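Side-chain contacts in terminal uridylyltransferase 1 (Trypanosoma brucei, PDB 5HZD), which adds uridines from UTP to the 3' end of guide RNAs, ribosomal RNAs and some mRNAs during mitochondrial RNA editing: residues Asp9-Ala14 and Leu23-Glu28; Gln84-Ala89 and Gly116-Thr121; Gly413-Ser418 and Ile424-Met429. One frame throughout, in Å; residues are numbered along the deposited sequence.

Contact 1 builds half of the zinc site in the N-terminal finger, contact 2 packs a helix of the palm domain against the loop that leads to Asp123 and Asp125, the probable ligands of the catalytic metal, and contact 3 closes a short hairpin in the part of the chain related to Cid1-family poly(A) polymerases. Contacts 1 and 3 are the closer neighbours, their centres 24 Å apart and their nearest atoms about 8 Å, with no touch. Contact 2 lies far from both, 47 Å from contact 1 and 38 Å from contact 3 between centres. Trp118 touches Ile124, probably part of the UTP site, whereas the side chain of Ser418 stays about 10 Å from that of Tyr337, which binds UTP.

Contact 1 of 3, residues Asp9-Ala14 and Leu23-Glu28; sequences DACPHA and LAHAEE. With ZN (zinc ion), chain B.
Ala14 CB sits over one face of the His25 imidazole, 3.9 Å from the ring centroid and displaced toward the rim, with CE1 the nearest ring atom. It is a CH-pi contact, the methyl coming down on the ring from above. Cys11 approaches the same ring from another direction: its SG lies at the edge, near the ring plane, 3.7 Å from His25 NE2. What brings these two atoms together is the zinc ion that both bind. The metal is 2.4 Å from Cys11 SG and 2.1 Å from His25 NE2, so the histidine binds through its epsilon nitrogen, with ND1 on the far side of the ring from the metal. With CG anti to the backbone N (chi1 165°), the His25 ring reaches off helix 19-30 toward the loop and presents NE2 to the metal. This is the core of the atypical C2H2 zinc finger, in which Cys8 and Cys11 come from the CxxC loop after strand 6-7, and His25 and His30 from the helix. The finger is needed for the catalytic domain to fold properly. The metal probably offsets much of the charge of the Cys11 thiolate, whose SG also lies above the rim of one face of the His13 ring. His29 stacks on His25, and Phe16 meets it at a slant. At the start of the loop, Asp9 OD1 is hydrogen-bonded to Thr482 OG1, which ties the finger to helix 481-497.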
# COMPACT_ATOMS: atom_id res chain seq x y z
N ASP A 9 -29.79 0.78 7.44
CA ASP A 9 -28.74 -0.23 7.67
C ASP A 9 -28.58 -0.59 9.15
O ASP A 9 -27.69 -1.36 9.51
CB ASP A 9 -27.39 0.25 7.12
CG ASP A 9 -26.85 1.47 7.85
OD1 ASP A 9 -27.67 2.19 8.47
OD2 ASP A 9 -25.61 1.68 7.80
N ALA A 10 -29.44 -0.04 10.01
CA ALA A 10 -29.30 -0.19 11.46
C ALA A 10 -30.50 -0.87 12.11
O ALA A 10 -30.48 -1.19 13.29
CB ALA A 10 -29.05 1.16 12.12
N CYS A 11 -31.56 -1.04 11.34
CA CYS A 11 -32.66 -1.88 11.80
C CYS A 11 -33.21 -2.59 10.58
O CYS A 11 -33.03 -2.13 9.46
CB CYS A 11 -33.71 -1.07 12.54
SG CYS A 11 -34.58 0.10 11.57
N PRO A 12 -33.85 -3.75 10.79
CA PRO A 12 -34.15 -4.57 9.61
C PRO A 12 -35.47 -4.24 8.94
O PRO A 12 -35.77 -4.84 7.92
CB PRO A 12 -34.21 -5.98 10.20
CG PRO A 12 -34.72 -5.77 11.59
CD PRO A 12 -34.13 -4.45 12.05
N HIS A 13 -36.23 -3.29 9.47
CA HIS A 13 -37.61 -3.09 9.02
C HIS A 13 -37.93 -1.76 8.36
O HIS A 13 -39.01 -1.59 7.79
CB HIS A 13 -38.55 -3.27 10.22
CG HIS A 13 -38.31 -2.28 11.32
ND1 HIS A 13 -37.36 -2.47 12.30
CD2 HIS A 13 -38.89 -1.09 11.59
CE1 HIS A 13 -37.37 -1.44 13.13
NE2 HIS A 13 -38.29 -0.58 12.72
N ALA A 14 -37.03 -0.79 8.43
CA ALA A 14 -37.39 0.56 8.04
C ALA A 14 -37.06 0.84 6.57
O ALA A 14 -35.90 0.86 6.18
CB ALA A 14 -36.73 1.59 8.96
N LEU A 23 -32.85 9.73 5.89
CA LEU A 23 -31.88 10.48 6.69
C LEU A 23 -32.51 10.89 8.02
O LEU A 23 -31.88 10.78 9.08
CB LEU A 23 -31.40 11.73 5.96
CG LEU A 23 -30.40 11.60 4.82
CD1 LEU A 23 -30.13 12.97 4.24
CD2 LEU A 23 -29.11 10.96 5.31
N ALA A 24 -33.75 11.38 7.96
CA ALA A 24 -34.48 11.73 9.17
C ALA A 24 -34.64 10.54 10.09
O ALA A 24 -34.51 10.66 11.30
CB ALA A 24 -35.82 12.32 8.84
N HIS A 25 -34.90 9.37 9.51
CA HIS A 25 -35.04 8.17 10.33
C HIS A 25 -33.72 7.86 11.04
O HIS A 25 -33.70 7.48 12.21
CB HIS A 25 -35.43 6.97 9.46
CG HIS A 25 -35.24 5.65 10.14
ND1 HIS A 25 -36.16 5.13 11.02
CD2 HIS A 25 -34.21 4.78 10.10
CE1 HIS A 25 -35.73 3.97 11.46
NE2 HIS A 25 -34.54 3.75 10.94
N ALA A 26 -32.62 8.02 10.32
CA ALA A 26 -31.28 7.74 10.89
C ALA A 26 -30.98 8.62 12.13
O ALA A 26 -30.57 8.10 13.16
CB ALA A 26 -30.20 7.86 9.85
N GLU A 27 -31.23 9.92 12.06
CA GLU A 27 -31.04 10.79 13.23
C GLU A 27 -32.04 10.51 14.34
O GLU A 27 -31.68 10.42 15.52
CB GLU A 27 -31.13 12.26 12.83
CG GLU A 27 -31.24 13.20 14.04
CD GLU A 27 -30.06 13.10 14.99
OE1 GLU A 27 -28.93 12.82 14.54
OE2 GLU A 27 -30.26 13.29 16.21
N GLU A 28 -33.31 10.36 13.97
CA GLU A 28 -34.36 10.19 14.99
C GLU A 28 -34.32 8.84 15.74
O GLU A 28 -34.60 8.77 16.94
CB GLU A 28 -35.74 10.45 14.37
CG GLU A 28 -35.87 11.87 13.80
CD GLU A 28 -37.17 12.10 13.04
OE1 GLU A 28 -37.50 13.28 12.78
OE2 GLU A 28 -37.86 11.11 12.70
ZN ZN B . -33.30 2.07 11.29

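Contact 2 of 3, residues Gln84-Ala89 and Gly116-Thr121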
# COMPACT_ATOMS: atom_id res chain seq x y z
N GLN A 84 16.61 1.89 -1.21
CA GLN A 84 17.42 0.87 -1.88
C GLN A 84 17.50 -0.43 -1.08
O GLN A 84 17.73 -1.50 -1.66
CB GLN A 84 18.78 1.45 -2.24
CG GLN A 84 18.61 2.53 -3.33
CD GLN A 84 19.90 3.26 -3.64
OE1 GLN A 84 20.62 3.69 -2.72
NE2 GLN A 84 20.21 3.41 -4.92
N GLU A 85 17.23 -0.39 0.24
CA GLU A 85 17.11 -1.63 0.97
C GLU A 85 15.94 -2.47 0.49
O GLU A 85 16.07 -3.71 0.41
CB GLU A 85 16.96 -1.39 2.48
CG GLU A 85 18.20 -0.79 3.07
CD GLU A 85 18.04 -0.46 4.56
OE1 GLU A 85 17.13 -1.04 5.20
OE2 GLU A 85 18.83 0.39 5.06
N ALA A 86 14.82 -1.83 0.16
CA ALA A 86 13.68 -2.55 -0.43
C ALA A 86 14.04 -3.10 -1.82
O ALA A 86 13.63 -4.20 -2.18
CB ALA A 86 12.41 -1.63 -0.51
N HIS A 87 14.81 -2.34 -2.60
CA HIS A 87 15.29 -2.82 -3.89
C HIS A 87 16.11 -4.11 -3.74
O HIS A 87 15.97 -5.06 -4.53
CB HIS A 87 16.16 -1.79 -4.61
CG HIS A 87 15.44 -0.52 -4.97
ND1 HIS A 87 16.09 0.50 -5.62
CD2 HIS A 87 14.16 -0.13 -4.82
CE1 HIS A 87 15.23 1.49 -5.84
NE2 HIS A 87 14.06 1.13 -5.35
N ARG A 88 16.98 -4.13 -2.74
CA ARG A 88 17.79 -5.33 -2.54
C ARG A 88 16.91 -6.49 -2.11
O ARG A 88 17.10 -7.64 -2.57
CB ARG A 88 18.88 -5.05 -1.52
CG ARG A 88 19.88 -4.03 -2.07
CD ARG A 88 21.18 -3.97 -1.31
NE ARG A 88 21.01 -3.32 -0.02
CZ ARG A 88 21.06 -2.01 0.18
NH1 ARG A 88 21.30 -1.17 -0.82
NH2 ARG A 88 20.88 -1.55 1.41
N ALA A 89 15.95 -6.24 -1.21
CA ALA A 89 15.04 -7.31 -0.82
C ALA A 89 14.28 -7.89 -2.00
O ALA A 89 14.08 -9.11 -2.09
CB ALA A 89 14.05 -6.81 0.27
N GLY A 116 6.71 7.36 -3.65
CA GLY A 116 8.10 7.55 -4.06
C GLY A 116 9.10 7.59 -2.92
O GLY A 116 10.22 8.03 -3.11
N VAL A 117 8.68 7.12 -1.74
CA VAL A 117 9.56 7.03 -0.58
C VAL A 117 9.18 5.78 0.22
O VAL A 117 8.08 5.24 0.04
CB VAL A 117 9.41 8.27 0.37
CG1 VAL A 117 9.82 9.55 -0.33
CG2 VAL A 117 7.99 8.37 0.92
N TRP A 118 10.09 5.34 1.10
CA TRP A 118 9.78 4.25 2.03
C TRP A 118 10.47 4.53 3.37
O TRP A 118 11.63 4.93 3.39
CB TRP A 118 10.25 2.92 1.43
CG TRP A 118 9.94 1.71 2.31
CD1 TRP A 118 8.73 1.30 2.77
CD2 TRP A 118 10.89 0.76 2.79
NE1 TRP A 118 8.86 0.15 3.50
CE2 TRP A 118 10.18 -0.19 3.55
CE3 TRP A 118 12.28 0.62 2.67
CZ2 TRP A 118 10.80 -1.29 4.16
CZ3 TRP A 118 12.89 -0.45 3.29
CH2 TRP A 118 12.15 -1.38 4.04
N ASP A 119 9.76 4.33 4.49
CA ASP A 119 10.29 4.69 5.80
C ASP A 119 11.05 3.57 6.49
O ASP A 119 11.66 3.75 7.57
CB ASP A 119 9.15 5.24 6.69
CG ASP A 119 8.05 4.23 6.93
OD1 ASP A 119 8.20 3.07 6.49
OD2 ASP A 119 7.02 4.56 7.59
N GLY A 120 11.04 2.40 5.87
CA GLY A 120 11.84 1.29 6.36
C GLY A 120 10.97 0.41 7.23
O GLY A 120 11.41 -0.63 7.71
N THR A 121 9.72 0.80 7.41
CA THR A 121 8.81 0.08 8.31
C THR A 121 7.49 -0.34 7.65
O THR A 121 6.97 -1.42 7.94
CB THR A 121 8.45 0.92 9.54
OG1 THR A 121 7.74 2.09 9.13
CG2 THR A 121 9.71 1.30 10.32
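Asp119 OD1, one residue on from the Trp118 that packs against Ala86, is gripped by two successive backbone N-H groups, those of Thr121 and Ala122. The Thr121 N to Asp119 OD1 bond is 2.9 Å long and fairly straight, 158° at the hydrogen, and the N-H comes in from above the carboxylate plane, 46° out of it. This is an Asx turn, and it folds the chain back underneath the indole. With the chain turned this way, Gly120 N lies over the centre of the Trp118 ring system, 3.5 Å above its plane, with Thr121 N over the same face nearer the rim. On the opposite face, toward the rim, Ala86 CB of the helix stands 4.2 Å from the centroid of the six-membered ring, a CH-pi contact. Its closest ring atom is Trp118 CE3, at 3.9 Å. The indole is thus sandwiched between a methyl group and the backbone of its own turn. Glu85 meets it differently, its CB lying near the ring plane at the edge, 4.3 Å from Trp118 CZ3, while its carboxylate forms a salt bridge with Lys82. Having CG anti to the backbone N (chi1 -179°) sends the ring toward the helix, and the hydrogen bond from Trp118 NE1 to Ala122 O helps fix its rotation. Ala122 to Asp125 probably bind UTP, and Asp123 and Asp125 the catalytic metal, as in related enzymes; the turn leads directly into them. In the palm domain the contact joins helix 80-100 to the loop between helix 111-114 and strand 124-129, and Ile124 at the start of that strand touches both Ala86 and Trp118.

Contact 3 of 3, residues Gly413-Ser418 and Ile424-Met429; sequences GHNVIS and ITTKRM
Lys427 leaves its backbone with CG anti to the carbonyl carbon (chi1 -67°) and then runs fully extended, while Val416 carries CG1 anti to the backbone N, which turns CG2 toward the lysine; Val416 CG2 and Lys427 CG meet at 3.8 Å. The frame is a short, weakly bonded antiparallel beta hairpin of strands 415-416 and 425-426, the second running straight into helix 427-430. Val416 N donates to Thr425 O at 2.8 Å, but in the other direction a water bridges Val416 O and Thr425 N. Thr425 CG2 packs against Val416 CB at 3.8 Å. His414 O is gripped from two sources: Lys427 N reaches it at 2.8 Å in a nearly straight bond (174°), and a second water links it to Arg428 N. The lysine chain passes alongside the backbone of residues 413-414 to a buried ammonium ringed by carbonyls. NZ has Trp412 O, Tyr461 O and Glu462 O as hydrogen-bond partners; with three N-H groups among four carbonyls, its bond to Gly413 O is weak. Beyond the strand, Ser418 OG is hydrogen-bonded to Glu466, in the stretch assigned as the nucleotide recognition motif. Thr426 and Met429 form a capping box at the helix start: Met429 N donates to Thr426 OG1 at 3.1 Å, and Thr426 N makes a weak bond back to Met429 SD, at 3.4 Å.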
# COMPACT_ATOMS: atom_id res chain seq x y z
N GLY A 413 -25.31 12.90 -2.49
CA GLY A 413 -26.61 12.30 -2.74
C GLY A 413 -26.77 11.86 -4.18
O GLY A 413 -27.44 10.85 -4.45
N HIS A 414 -26.14 12.59 -5.10
CA HIS A 414 -26.38 12.35 -6.52
C HIS A 414 -25.16 12.03 -7.37
O HIS A 414 -25.31 11.52 -8.49
CB HIS A 414 -27.13 13.53 -7.14
CG HIS A 414 -28.48 13.72 -6.54
ND1 HIS A 414 -29.51 12.82 -6.74
CD2 HIS A 414 -28.96 14.66 -5.69
CE1 HIS A 414 -30.57 13.22 -6.06
NE2 HIS A 414 -30.26 14.33 -5.42
N ASN A 415 -23.96 12.32 -6.85
CA ASN A 415 -22.75 12.16 -7.65
C ASN A 415 -21.80 11.11 -7.09
O ASN A 415 -21.98 10.62 -5.99
CB ASN A 415 -22.02 13.50 -7.76
CG ASN A 415 -22.80 14.51 -8.61
OD1 ASN A 415 -23.67 14.16 -9.43
ND2 ASN A 415 -22.45 15.79 -8.44
N VAL A 416 -20.79 10.79 -7.87
CA VAL A 416 -19.85 9.73 -7.53
C VAL A 416 -18.45 10.30 -7.60
O VAL A 416 -18.11 10.99 -8.56
CB VAL A 416 -19.94 8.61 -8.59
CG1 VAL A 416 -18.88 7.50 -8.31
CG2 VAL A 416 -21.38 8.03 -8.67
N ILE A 417 -17.63 9.99 -6.60
CA ILE A 417 -16.20 10.34 -6.64
C ILE A 417 -15.54 9.41 -7.64
O ILE A 417 -15.48 8.20 -7.42
CB ILE A 417 -15.60 10.17 -5.24
CG1 ILE A 417 -16.30 11.13 -4.24
CG2 ILE A 417 -14.09 10.44 -5.24
CD1 ILE A 417 -15.83 11.01 -2.77
N SER A 418 -15.09 9.94 -8.77
CA SER A 418 -14.61 9.07 -9.83
C SER A 418 -13.51 9.73 -10.63
O SER A 418 -13.61 10.91 -11.00
CB SER A 418 -15.76 8.69 -10.79
OG SER A 418 -15.21 7.89 -11.84
N ILE A 424 -18.17 15.62 -14.09
CA ILE A 424 -18.99 15.04 -13.02
C ILE A 424 -19.52 13.67 -13.43
O ILE A 424 -20.02 13.50 -14.55
CB ILE A 424 -20.20 15.95 -12.72
CG1 ILE A 424 -19.75 17.29 -12.13
CG2 ILE A 424 -21.23 15.25 -11.79
CD1 ILE A 424 -18.99 17.21 -10.86
N THR A 425 -19.42 12.70 -12.52
CA THR A 425 -20.06 11.39 -12.71
C THR A 425 -21.29 11.33 -11.80
O THR A 425 -21.17 11.46 -10.58
CB THR A 425 -19.10 10.27 -12.26
OG1 THR A 425 -17.96 10.27 -13.12
CG2 THR A 425 -19.77 8.91 -12.38
N THR A 426 -22.47 11.15 -12.37
CA THR A 426 -23.65 11.02 -11.52
C THR A 426 -23.86 9.55 -11.17
O THR A 426 -23.36 8.67 -11.85
CB THR A 426 -24.91 11.57 -12.20
OG1 THR A 426 -25.25 10.76 -13.33
CG2 THR A 426 -24.69 13.05 -12.64
N LYS A 427 -24.57 9.29 -10.07
CA LYS A 427 -24.92 7.91 -9.74
C LYS A 427 -25.66 7.23 -10.89
O LYS A 427 -25.36 6.08 -11.23
CB LYS A 427 -25.75 7.86 -8.45
CG LYS A 427 -24.91 8.28 -7.23
CD LYS A 427 -25.71 8.13 -5.95
CE LYS A 427 -24.92 8.77 -4.77
NZ LYS A 427 -25.65 8.56 -3.47
N ARG A 428 -26.58 7.97 -11.52
CA ARG A 428 -27.38 7.44 -12.62
C ARG A 428 -26.47 6.99 -13.78
O ARG A 428 -26.74 5.97 -14.40
CB ARG A 428 -28.44 8.45 -13.06
CG ARG A 428 -29.29 7.92 -14.21
CD ARG A 428 -30.36 8.93 -14.59
NE ARG A 428 -31.35 9.10 -13.52
CZ ARG A 428 -32.49 8.42 -13.44
NH1 ARG A 428 -32.79 7.51 -14.36
NH2 ARG A 428 -33.33 8.64 -12.43
N MET A 429 -25.35 7.69 -14.00
CA MET A 429 -24.45 7.28 -15.09
C MET A 429 -23.94 5.86 -14.88
O MET A 429 -23.80 5.10 -15.84
CB MET A 429 -23.27 8.27 -15.26
CG MET A 429 -23.70 9.61 -15.86
SD MET A 429 -22.34 10.77 -15.72
CE MET A 429 -21.14 9.66 -16.45
O HOH W 1 -27.68 10.52 -10.06
O HOH W 2 -17.87 13.04 -10.28
O HOH W 3 -16.08 12.11 -12.24